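Phosphatidylinositol-specific phospholipase C1 (Streptomyces antibioticus, PDB 3H4X) belongs to the phosphatidylinositol-specific phospholipase C family and folds as a barrel-like alpha/beta enzyme, its strands largely parallel and flanked by helices. Local coordinates at residues A[205-208]-A[209-213]; A[147-150]-A[151-155]; A[298-302]-A[303-307]. All coordinates share one frame; numbering follows the deposited sequence.

Contact 1: residues A[205-208]-A[209-213]; sequences DKLW and TDVEY
The amino end of helix 209-222, where the loop after strand 189-195 runs into its first turn, is closed by Trp208 at the N-cap position. Trp208 O takes the first i to i+4 bond of the helix, from Glu212 N at 2.9 Å, and the bond is straight (163° at the hydrogen). An indole is no N-cap acceptor, and here the amide of Val211 is taken by Asp210: Val211 N donates to Asp210 OD1 over 2.8 Å, bent to 140°, reaching the oxygen from above the carboxylate plane. Asp210 can do this because its CG sits between the backbone N and the carbonyl carbon (chi1 54°), which folds the carboxylate back over the start of the helix. The same OD1 lies near the plane of the Trp208 ring, at its edge, and comes within 3.3 Å of Trp208 CB; Asp210 OD2 is bound by Tyr247 OH. Leu207 CD2 also meets Val211 CG1 at 4.2 Å, a methyl-to-methyl touch.

Glu212 stretches the other way, its extended chain running back beside the loop. Its OE1 stays 4.3 Å from Lys206 NZ, too far for a salt bridge, and one water spans the interval: it accepts from Lys206 NZ at 2.6 Å and also lies within bonding distance of Leu207 O and Glu212 OE1. A second water sits 2.7 Å from Glu212 OE1 and farther from Leu207 O. Lys206 NZ also donates to Phe134 O, while Glu212, with Pro142 and His216, lines a pocket holding an acetyl group. Lysine and glutamate are thus linked by a water in place of a salt bridge, and the attraction between their charges is probably screened and indirect.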
ATOM      1  N   ASP A 205       6.831 -18.969  15.862  1.00 27.83           N
ATOM      2  CA  ASP A 205       5.832 -19.178  14.816  1.00 26.80           C
ATOM      3  C   ASP A 205       4.617 -18.261  14.936  1.00 25.59           C
ATOM      4  O   ASP A 205       3.499 -18.650  14.593  1.00 25.71           O
ATOM      5  CB  ASP A 205       5.384 -20.643  14.789  1.00 27.17           C
ATOM      6  CG  ASP A 205       4.766 -21.087  16.100  1.00 27.99           C
ATOM      7  OD1 ASP A 205       4.705 -20.265  17.040  1.00 28.88           O
ATOM      8  OD2 ASP A 205       4.343 -22.260  16.192  1.00 29.07           O
ATOM      9  N   LYS A 206       4.839 -17.044  15.421  1.00 23.85           N
ATOM     10  CA  LYS A 206       3.780 -16.042  15.484  1.00 22.04           C
ATOM     11  C   LYS A 206       3.236 -15.800  14.080  1.00 20.46           C
ATOM     12  O   LYS A 206       4.003 -15.679  13.126  1.00 20.16           O
ATOM     13  CB  LYS A 206       4.320 -14.739  16.082  1.00 22.31           C
ATOM     14  CG  LYS A 206       3.358 -13.560  16.031  1.00 22.88           C
ATOM     15  CD  LYS A 206       3.991 -12.314  16.641  1.00 24.06           C
ATOM     16  CE  LYS A 206       3.238 -11.043  16.259  1.00 24.83           C
ATOM     17  NZ  LYS A 206       1.845 -11.005  16.789  1.00 25.35           N
ATOM     18  N   LEU A 207       1.913 -15.745  13.950  1.00 18.67           N
ATOM     19  CA  LEU A 207       1.294 -15.505  12.649  1.00 16.85           C
ATOM     20  C   LEU A 207       1.822 -14.217  12.040  1.00 14.95           C
ATOM     21  O   LEU A 207       1.984 -13.216  12.735  1.00 14.69           O
ATOM     22  CB  LEU A 207      -0.228 -15.423  12.773  1.00 17.53           C
ATOM     23  CG  LEU A 207      -0.960 -16.706  13.162  1.00 18.56           C
ATOM     24  CD1 LEU A 207      -2.462 -16.502  13.064  1.00 19.96           C
ATOM     25  CD2 LEU A 207      -0.518 -17.852  12.274  1.00 19.46           C
ATOM     26  N   TRP A 208       2.093 -14.244  10.740  1.00 12.75           N
ATOM     27  CA  TRP A 208       2.534 -13.047  10.042  1.00 10.97           C
ATOM     28  C   TRP A 208       1.352 -12.152   9.691  1.00  9.66           C
ATOM     29  O   TRP A 208       0.196 -12.592   9.663  1.00  9.41           O
ATOM     30  CB  TRP A 208       3.292 -13.408   8.770  1.00 10.92           C
ATOM     31  CG  TRP A 208       4.676 -13.941   8.996  1.00 11.69           C
ATOM     32  CD1 TRP A 208       5.254 -14.286  10.189  1.00 12.19           C
ATOM     33  CD2 TRP A 208       5.648 -14.214   7.985  1.00 12.27           C
ATOM     34  NE1 TRP A 208       6.534 -14.744   9.976  1.00 12.43           N
ATOM     35  CE2 TRP A 208       6.799 -14.711   8.631  1.00 12.79           C
ATOM     36  CE3 TRP A 208       5.657 -14.087   6.593  1.00 13.48           C
ATOM     37  CZ2 TRP A 208       7.947 -15.079   7.930  1.00 13.56           C
ATOM     38  CZ3 TRP A 208       6.798 -14.451   5.902  1.00 14.30           C
ATOM     39  CH2 TRP A 208       7.926 -14.941   6.571  1.00 14.15           C
ATOM     40  N   THR A 209       1.676 -10.896   9.405  1.00  8.92           N
ATOM     41  CA  THR A 209       0.715  -9.871   9.034  1.00  8.35           C
ATOM     42  C   THR A 209      -0.297 -10.338   8.000  1.00  7.84           C
ATOM     43  O   THR A 209      -1.484 -10.027   8.104  1.00  7.57           O
ATOM     44  CB  THR A 209       1.470  -8.660   8.468  1.00  8.30           C
ATOM     45  OG1 THR A 209       2.312  -8.120   9.492  1.00  8.87           O
ATOM     46  CG2 THR A 209       0.508  -7.588   7.970  1.00  9.12           C
ATOM     47  N   ASP A 210       0.174 -11.068   6.992  1.00  7.45           N
ATOM     48  CA  ASP A 210      -0.692 -11.460   5.886  1.00  7.72           C
ATOM     49  C   ASP A 210      -1.792 -12.430   6.310  1.00  8.12           C
ATOM     50  O   ASP A 210      -2.975 -12.172   6.089  1.00  8.18           O
ATOM     51  CB  ASP A 210       0.104 -11.946   4.659  1.00  7.80           C
ATOM     52  CG  ASP A 210       1.094 -13.073   4.960  1.00  7.81           C
ATOM     53  OD1 ASP A 210       1.285 -13.488   6.127  1.00  8.54           O
ATOM     54  OD2 ASP A 210       1.704 -13.540   3.975  1.00  7.85           O
ATOM     55  N   VAL A 211      -1.400 -13.529   6.939  1.00  8.71           N
ATOM     56  CA  VAL A 211      -2.359 -14.504   7.433  1.00  9.57           C
ATOM     57  C   VAL A 211      -3.255 -13.899   8.509  1.00  9.14           C
ATOM     58  O   VAL A 211      -4.450 -14.169   8.552  1.00  9.31           O
ATOM     59  CB  VAL A 211      -1.642 -15.764   7.974  1.00 10.27           C
ATOM     60  CG1 VAL A 211      -2.596 -16.641   8.786  1.00 11.56           C
ATOM     61  CG2 VAL A 211      -1.010 -16.543   6.830  1.00 11.52           C
ATOM     62  N   GLU A 212      -2.682 -13.072   9.374  1.00  8.74           N
ATOM     63  CA  GLU A 212      -3.459 -12.481  10.450  1.00  8.72           C
ATOM     64  C   GLU A 212      -4.538 -11.548   9.905  1.00  8.18           C
ATOM     65  O   GLU A 212      -5.695 -11.617  10.320  1.00  8.32           O
ATOM     66  CB  GLU A 212      -2.558 -11.743  11.439  1.00  9.24           C
ATOM     67  CG  GLU A 212      -3.296 -11.277  12.670  1.00 10.93           C
ATOM     68  CD  GLU A 212      -2.374 -10.815  13.781  1.00 12.98           C
ATOM     69  OE1 GLU A 212      -1.142 -10.946  13.637  1.00 14.59           O
ATOM     70  OE2 GLU A 212      -2.893 -10.324  14.803  1.00 14.30           O
ATOM     71  N   TYR A 213      -4.170 -10.667   8.981  1.00  7.69           N
ATOM     72  CA  TYR A 213      -5.160  -9.726   8.475  1.00  7.43           C
ATOM     73  C   TYR A 213      -6.169 -10.378   7.522  1.00  7.35           C
ATOM     74  O   TYR A 213      -7.361 -10.085   7.574  1.00  7.70           O
ATOM     75  CB  TYR A 213      -4.513  -8.481   7.858  1.00  7.42           C
ATOM     76  CG  TYR A 213      -5.503  -7.346   7.719  1.00  6.57           C
ATOM     77  CD1 TYR A 213      -5.713  -6.442   8.758  1.00  7.12           C
ATOM     78  CD2 TYR A 213      -6.261  -7.202   6.568  1.00  6.92           C
ATOM     79  CE1 TYR A 213      -6.638  -5.413   8.639  1.00  7.32           C
ATOM     80  CE2 TYR A 213      -7.181  -6.183   6.440  1.00  6.91           C
ATOM     81  CZ  TYR A 213      -7.369  -5.294   7.473  1.00  6.77           C
ATOM     82  OH  TYR A 213      -8.296  -4.291   7.319  1.00  7.54           O
TER
HETATM   83  O   HOH W   1       0.571 -12.421  15.034  1.00 26.85           O
HETATM   84  O   HOH W   2       1.275 -10.120  12.621  1.00 14.45           O

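Contact 2: residues A[147-150]-A[151-155]; sequences ALIR and QKLGD. With EOH (ethanol), chain K.
Lys152 NZ is gripped by two hydroxyls: it donates to the ethanol oxygen at 2.7 Å and also bonds Ser109 OG of helix 104-117. The lysine bends at chi2 (-73°), and beyond that turn its chain runs out extended to the ammonium. Nearer the backbone, Lys152 CG passes obliquely across Leu148, touching Leu148 CD1 at 4.0 Å, and lies closer still to Leu148 O, 3.4 Å from Lys152 CG. Gln151 OE1 reaches the same leucine methyl, 4.0 Å from Leu148 CD1. One turn on, Ile149 CG2 and Leu153 CD1 approach to 4.4 Å, side chains that both lie on Phe191 of strand 189-195. Arg150 folds at chi3, bringing one face of its guanidinium over Ala147 CA, offset toward the rim, while NH1 bonds Gln228 O.

Successive i to i+4 backbone bonds run from Gln151 N to Gly154 N. The last, Gly154 N to Arg150 O at 2.9 Å, is bent to 131° and meets the oxygen from above the carbonyl plane. Residues 147-155 form the carboxy-terminal end of amphipathic surface helix 142-153, which Gly154 leaves with positive phi (46°) and which packs on strand 189-195 and helix 104-117 of the alpha/beta barrel.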
ATOM      1  N   ALA A 147     -10.063   0.336  13.317  1.00  7.40           N
ATOM      2  CA  ALA A 147     -10.789   1.328  14.103  1.00  7.71           C
ATOM      3  C   ALA A 147     -10.133   2.702  14.030  1.00  7.72           C
ATOM      4  O   ALA A 147     -10.817   3.723  13.942  1.00  7.79           O
ATOM      5  CB  ALA A 147     -10.927   0.874  15.549  1.00  8.21           C
ATOM      6  N   LEU A 148      -8.806   2.726  14.069  1.00  7.87           N
ATOM      7  CA  LEU A 148      -8.061   3.975  13.992  1.00  7.88           C
ATOM      8  C   LEU A 148      -8.242   4.631  12.630  1.00  7.48           C
ATOM      9  O   LEU A 148      -8.466   5.836  12.535  1.00  7.56           O
ATOM     10  CB  LEU A 148      -6.579   3.729  14.269  1.00  8.21           C
ATOM     11  CG  LEU A 148      -5.666   4.946  14.099  1.00  9.15           C
ATOM     12  CD1 LEU A 148      -6.069   6.098  15.014  1.00 10.17           C
ATOM     13  CD2 LEU A 148      -4.226   4.543  14.347  1.00  9.83           C
ATOM     14  N   ILE A 149      -8.134   3.841  11.568  1.00  7.67           N
ATOM     15  CA  ILE A 149      -8.311   4.381  10.229  1.00  8.05           C
ATOM     16  C   ILE A 149      -9.738   4.897  10.026  1.00  8.16           C
ATOM     17  O   ILE A 149      -9.932   5.971   9.455  1.00  8.49           O
ATOM     18  CB  ILE A 149      -7.903   3.357   9.148  1.00  7.94           C
ATOM     19  CG1 ILE A 149      -6.380   3.171   9.169  1.00  8.56           C
ATOM     20  CG2 ILE A 149      -8.372   3.805   7.772  1.00  8.77           C
ATOM     21  CD1 ILE A 149      -5.875   2.063   8.289  1.00  9.32           C
ATOM     22  N   ARG A 150     -10.731   4.157  10.514  1.00  8.10           N
ATOM     23  CA  ARG A 150     -12.119   4.627  10.439  1.00  8.64           C
ATOM     24  C   ARG A 150     -12.274   5.962  11.157  1.00  8.62           C
ATOM     25  O   ARG A 150     -12.921   6.874  10.653  1.00  8.84           O
ATOM     26  CB  ARG A 150     -13.099   3.611  11.044  1.00  9.22           C
ATOM     27  CG  ARG A 150     -13.310   2.351  10.219  1.00 10.04           C
ATOM     28  CD  ARG A 150     -14.593   1.600  10.604  1.00 11.02           C
ATOM     29  NE  ARG A 150     -14.706   1.369  12.043  1.00 11.15           N
ATOM     30  CZ  ARG A 150     -14.150   0.347  12.689  1.00 10.41           C
ATOM     31  NH1 ARG A 150     -13.431  -0.558  12.030  1.00 10.40           N
ATOM     32  NH2 ARG A 150     -14.309   0.230  14.000  1.00 11.30           N
ATOM     33  N   GLN A 151     -11.681   6.071  12.340  1.00  8.54           N
ATOM     34  CA  GLN A 151     -11.786   7.289  13.137  1.00  8.88           C
ATOM     35  C   GLN A 151     -11.170   8.487  12.420  1.00  8.64           C
ATOM     36  O   GLN A 151     -11.740   9.577  12.407  1.00  9.04           O
ATOM     37  CB  GLN A 151     -11.121   7.084  14.500  1.00  9.37           C
ATOM     38  CG  GLN A 151     -11.294   8.245  15.469  1.00 11.29           C
ATOM     39  CD  GLN A 151     -10.140   9.223  15.446  1.00 13.24           C
ATOM     40  OE1 GLN A 151      -8.975   8.830  15.380  1.00 14.54           O
ATOM     41  NE2 GLN A 151     -10.457  10.514  15.525  1.00 14.43           N
ATOM     42  N   LYS A 152     -10.003   8.284  11.821  1.00  8.23           N
ATOM     43  CA  LYS A 152      -9.271   9.388  11.209  1.00  8.52           C
ATOM     44  C   LYS A 152      -9.776   9.774   9.823  1.00  8.69           C
ATOM     45  O   LYS A 152      -9.805  10.955   9.477  1.00  8.70           O
ATOM     46  CB  LYS A 152      -7.781   9.057  11.129  1.00  8.70           C
ATOM     47  CG  LYS A 152      -7.093   8.985  12.481  1.00 10.09           C
ATOM     48  CD  LYS A 152      -6.899  10.360  13.092  1.00 12.64           C
ATOM     49  CE  LYS A 152      -6.050  10.273  14.350  1.00 14.29           C
ATOM     50  NZ  LYS A 152      -5.761  11.617  14.913  1.00 16.60           N
ATOM     51  N   LEU A 153     -10.152   8.778   9.027  1.00  8.76           N
ATOM     52  CA  LEU A 153     -10.421   8.999   7.603  1.00  9.55           C
ATOM     53  C   LEU A 153     -11.857   8.715   7.174  1.00 10.30           C
ATOM     54  O   LEU A 153     -12.310   9.215   6.145  1.00 10.59           O
ATOM     55  CB  LEU A 153      -9.471   8.161   6.747  1.00  9.22           C
ATOM     56  CG  LEU A 153      -8.007   8.583   6.797  1.00  9.77           C
ATOM     57  CD1 LEU A 153      -7.157   7.632   5.972  1.00  9.75           C
ATOM     58  CD2 LEU A 153      -7.859  10.013   6.298  1.00 11.75           C
ATOM     59  N   GLY A 154     -12.561   7.891   7.941  1.00 11.13           N
ATOM     60  CA  GLY A 154     -13.959   7.593   7.656  1.00 11.90           C
ATOM     61  C   GLY A 154     -14.237   7.279   6.199  1.00 12.26           C
ATOM     62  O   GLY A 154     -13.669   6.342   5.634  1.00 12.51           O
ATOM     63  N   ASP A 155     -15.117   8.077   5.595  1.00 12.81           N
ATOM     64  CA  ASP A 155     -15.642   7.813   4.258  1.00 13.25           C
ATOM     65  C   ASP A 155     -14.619   7.972   3.138  1.00 12.38           C
ATOM     66  O   ASP A 155     -14.911   7.660   1.984  1.00 12.84           O
ATOM     67  CB  ASP A 155     -16.866   8.702   3.982  1.00 14.19           C
ATOM     68  CG  ASP A 155     -16.511  10.179   3.848  1.00 16.51           C
ATOM     69  OD1 ASP A 155     -15.330  10.547   4.021  1.00 19.38           O
ATOM     70  OD2 ASP A 155     -17.428  10.982   3.565  1.00 19.35           O
TER
HETATM   71  C1  EOH K 349      -3.023  12.385  15.771  1.00 29.61           C
HETATM   72  C2  EOH K 349      -3.382  13.856  15.594  1.00 29.71           C
HETATM   73  O   EOH K 349      -3.818  11.760  16.754  1.00 29.68           O

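Contact 3: residues A[298-302]-A[303-307]; sequences THPTE and AEALA
Thr301 and Glu304 are tied twice, each side chain accepting from the other's backbone amide. Glu304 N donates to Thr301 OG1 at 3.0 Å with an angle of 159°, and Thr301 N returns a bond of the same length to Glu304 OE1, nearly straight at 164° though it arrives from above the carboxylate plane. OG1 lies between the backbone N and the carbonyl carbon of Thr301 (chi1 71°), which aims it into the first turn. Glu304 CG lies 3.0 Å from Thr301 OG1, a tight carbon-to-oxygen contact that comes with the hydrogen bond from Glu304 N.

This reciprocal pair is a capping box, with Thr301 as N-cap of helix 302-314, the helix that follows the loop after strand 282-286. Backbone bonds begin behind it, Ala305 N to Thr301 O and Leu306 N to Glu302 O. Pro300 flanks the cap: its CB lies 3.6 Å from Glu304 OE1 and its CG 4.1 Å from Ala305 CB, while Trp324 also touches the proline. The Glu302 and Leu306 side chains run alongside each other in one direction, Glu302 CG to Leu306 CD1 3.9 Å, both resting on Val330 of helix 328-331. Glu302 OE2 goes on to bond Ser329 OG.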
ATOM      1  N   THR A 298      17.171   6.663  -7.051  1.00 14.22           N
ATOM      2  CA  THR A 298      16.776   7.972  -6.543  1.00 15.03           C
ATOM      3  C   THR A 298      16.853   9.042  -7.622  1.00 15.47           C
ATOM      4  O   THR A 298      15.887   9.770  -7.853  1.00 15.36           O
ATOM      5  CB  THR A 298      17.655   8.388  -5.348  1.00 15.08           C
ATOM      6  OG1 THR A 298      17.613   7.364  -4.347  1.00 15.92           O
ATOM      7  CG2 THR A 298      17.173   9.707  -4.753  1.00 15.42           C
ATOM      8  N   HIS A 299      18.005   9.122  -8.287  1.00 16.10           N
ATOM      9  CA  HIS A 299      18.274  10.179  -9.259  1.00 17.00           C
ATOM     10  C   HIS A 299      18.551   9.665 -10.672  1.00 16.96           C
ATOM     11  O   HIS A 299      19.570  10.023 -11.263  1.00 17.22           O
ATOM     12  CB  HIS A 299      19.488  11.011  -8.823  1.00 17.56           C
ATOM     13  CG  HIS A 299      19.293  11.764  -7.545  1.00 19.09           C
ATOM     14  ND1 HIS A 299      18.695  13.005  -7.495  1.00 20.44           N
ATOM     15  CD2 HIS A 299      19.642  11.464  -6.272  1.00 20.14           C
ATOM     16  CE1 HIS A 299      18.671  13.430  -6.244  1.00 20.61           C
ATOM     17  NE2 HIS A 299      19.239  12.514  -5.482  1.00 20.58           N
ATOM     18  N   PRO A 300      17.658   8.836 -11.231  1.00 16.88           N
ATOM     19  CA  PRO A 300      17.872   8.477 -12.626  1.00 17.01           C
ATOM     20  C   PRO A 300      17.475   9.667 -13.484  1.00 17.18           C
ATOM     21  O   PRO A 300      16.949  10.644 -12.959  1.00 17.31           O
ATOM     22  CB  PRO A 300      16.881   7.337 -12.839  1.00 16.88           C
ATOM     23  CG  PRO A 300      15.744   7.693 -11.941  1.00 16.81           C
ATOM     24  CD  PRO A 300      16.380   8.312 -10.715  1.00 16.79           C
ATOM     25  N   THR A 301      17.717   9.602 -14.788  1.00 17.43           N
ATOM     26  CA  THR A 301      17.192  10.637 -15.666  1.00 17.59           C
ATOM     27  C   THR A 301      15.692  10.420 -15.829  1.00 17.52           C
ATOM     28  O   THR A 301      15.197   9.303 -15.659  1.00 17.23           O
ATOM     29  CB  THR A 301      17.866  10.632 -17.053  1.00 17.70           C
ATOM     30  OG1 THR A 301      17.442   9.480 -17.790  1.00 17.78           O
ATOM     31  CG2 THR A 301      19.388  10.632 -16.921  1.00 18.12           C
ATOM     32  N   GLU A 302      14.968  11.488 -16.138  1.00 17.45           N
ATOM     33  CA  GLU A 302      13.535  11.397 -16.369  1.00 17.45           C
ATOM     34  C   GLU A 302      13.226  10.374 -17.460  1.00 16.89           C
ATOM     35  O   GLU A 302      12.289   9.579 -17.338  1.00 16.94           O
ATOM     36  CB  GLU A 302      12.970  12.766 -16.753  1.00 17.94           C
ATOM     37  CG  GLU A 302      11.485  12.764 -17.054  1.00 19.64           C
ATOM     38  CD  GLU A 302      10.962  14.141 -17.417  1.00 21.75           C
ATOM     39  OE1 GLU A 302      11.737  14.949 -17.973  1.00 22.92           O
ATOM     40  OE2 GLU A 302       9.773  14.414 -17.148  1.00 23.06           O
ATOM     41  N   ALA A 303      14.018  10.399 -18.528  1.00 16.35           N
ATOM     42  CA  ALA A 303      13.813   9.491 -19.650  1.00 15.68           C
ATOM     43  C   ALA A 303      13.988   8.033 -19.230  1.00 15.09           C
ATOM     44  O   ALA A 303      13.209   7.168 -19.625  1.00 15.28           O
ATOM     45  CB  ALA A 303      14.756   9.838 -20.795  1.00 15.91           C
ATOM     46  N   GLU A 304      15.023   7.772 -18.439  1.00 14.59           N
ATOM     47  CA  GLU A 304      15.272   6.430 -17.922  1.00 14.20           C
ATOM     48  C   GLU A 304      14.087   5.930 -17.093  1.00 13.74           C
ATOM     49  O   GLU A 304      13.639   4.792 -17.246  1.00 13.54           O
ATOM     50  CB  GLU A 304      16.544   6.412 -17.073  1.00 14.53           C
ATOM     51  CG  GLU A 304      17.839   6.473 -17.870  1.00 15.98           C
ATOM     52  CD  GLU A 304      19.056   6.615 -16.980  1.00 17.95           C
ATOM     53  OE1 GLU A 304      18.894   6.986 -15.799  1.00 18.96           O
ATOM     54  OE2 GLU A 304      20.181   6.358 -17.463  1.00 19.45           O
ATOM     55  N   ALA A 305      13.578   6.792 -16.219  1.00 13.24           N
ATOM     56  CA  ALA A 305      12.508   6.407 -15.307  1.00 12.93           C
ATOM     57  C   ALA A 305      11.205   6.159 -16.059  1.00 12.95           C
ATOM     58  O   ALA A 305      10.499   5.180 -15.801  1.00 12.83           O
ATOM     59  CB  ALA A 305      12.321   7.473 -14.235  1.00 13.12           C
ATOM     60  N   LEU A 306      10.894   7.041 -17.001  1.00 13.20           N
ATOM     61  CA  LEU A 306       9.684   6.890 -17.794  1.00 13.39           C
ATOM     62  C   LEU A 306       9.713   5.599 -18.603  1.00 13.22           C
ATOM     63  O   LEU A 306       8.711   4.888 -18.690  1.00 13.47           O
ATOM     64  CB  LEU A 306       9.488   8.095 -18.717  1.00 13.75           C
ATOM     65  CG  LEU A 306       9.021   9.383 -18.036  1.00 14.73           C
ATOM     66  CD1 LEU A 306       9.014  10.540 -19.021  1.00 15.50           C
ATOM     67  CD2 LEU A 306       7.643   9.190 -17.419  1.00 15.62           C
ATOM     68  N   ALA A 307      10.861   5.301 -19.204  1.00 12.97           N
ATOM     69  CA  ALA A 307      11.013   4.068 -19.968  1.00 12.67           C
ATOM     70  C   ALA A 307      10.787   2.857 -19.071  1.00 12.23           C
ATOM     71  O   ALA A 307      10.163   1.878 -19.470  1.00 12.33           O
ATOM     72  CB  ALA A 307      12.387   4.006 -20.618  1.00 12.98           C
TER

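All three contacts are local and partly buried near the surface, each at one helix end. Contacts 1 and 3 are amino-terminal caps, yet contact 3 closes by direct side-chain-to-amide exchange, whereas in contact 1 the N-cap residue is a tryptophan, Asp210 inside the first turn takes the Val211 amide, and waters join the loop to Glu212. Contact 2 covers the last turns of its helix. Contacts 1 and 2 have nearest atoms about 7 Å apart, and both reach strand 189-195. Contact 3 lies across the chain's centre, about 36 Å between centres from either. Small molecules, probably from the crystallisation liquor, lie at all three: acetyl and ethanol at contact 1, ethanol at contact 2, acetate at contact 3.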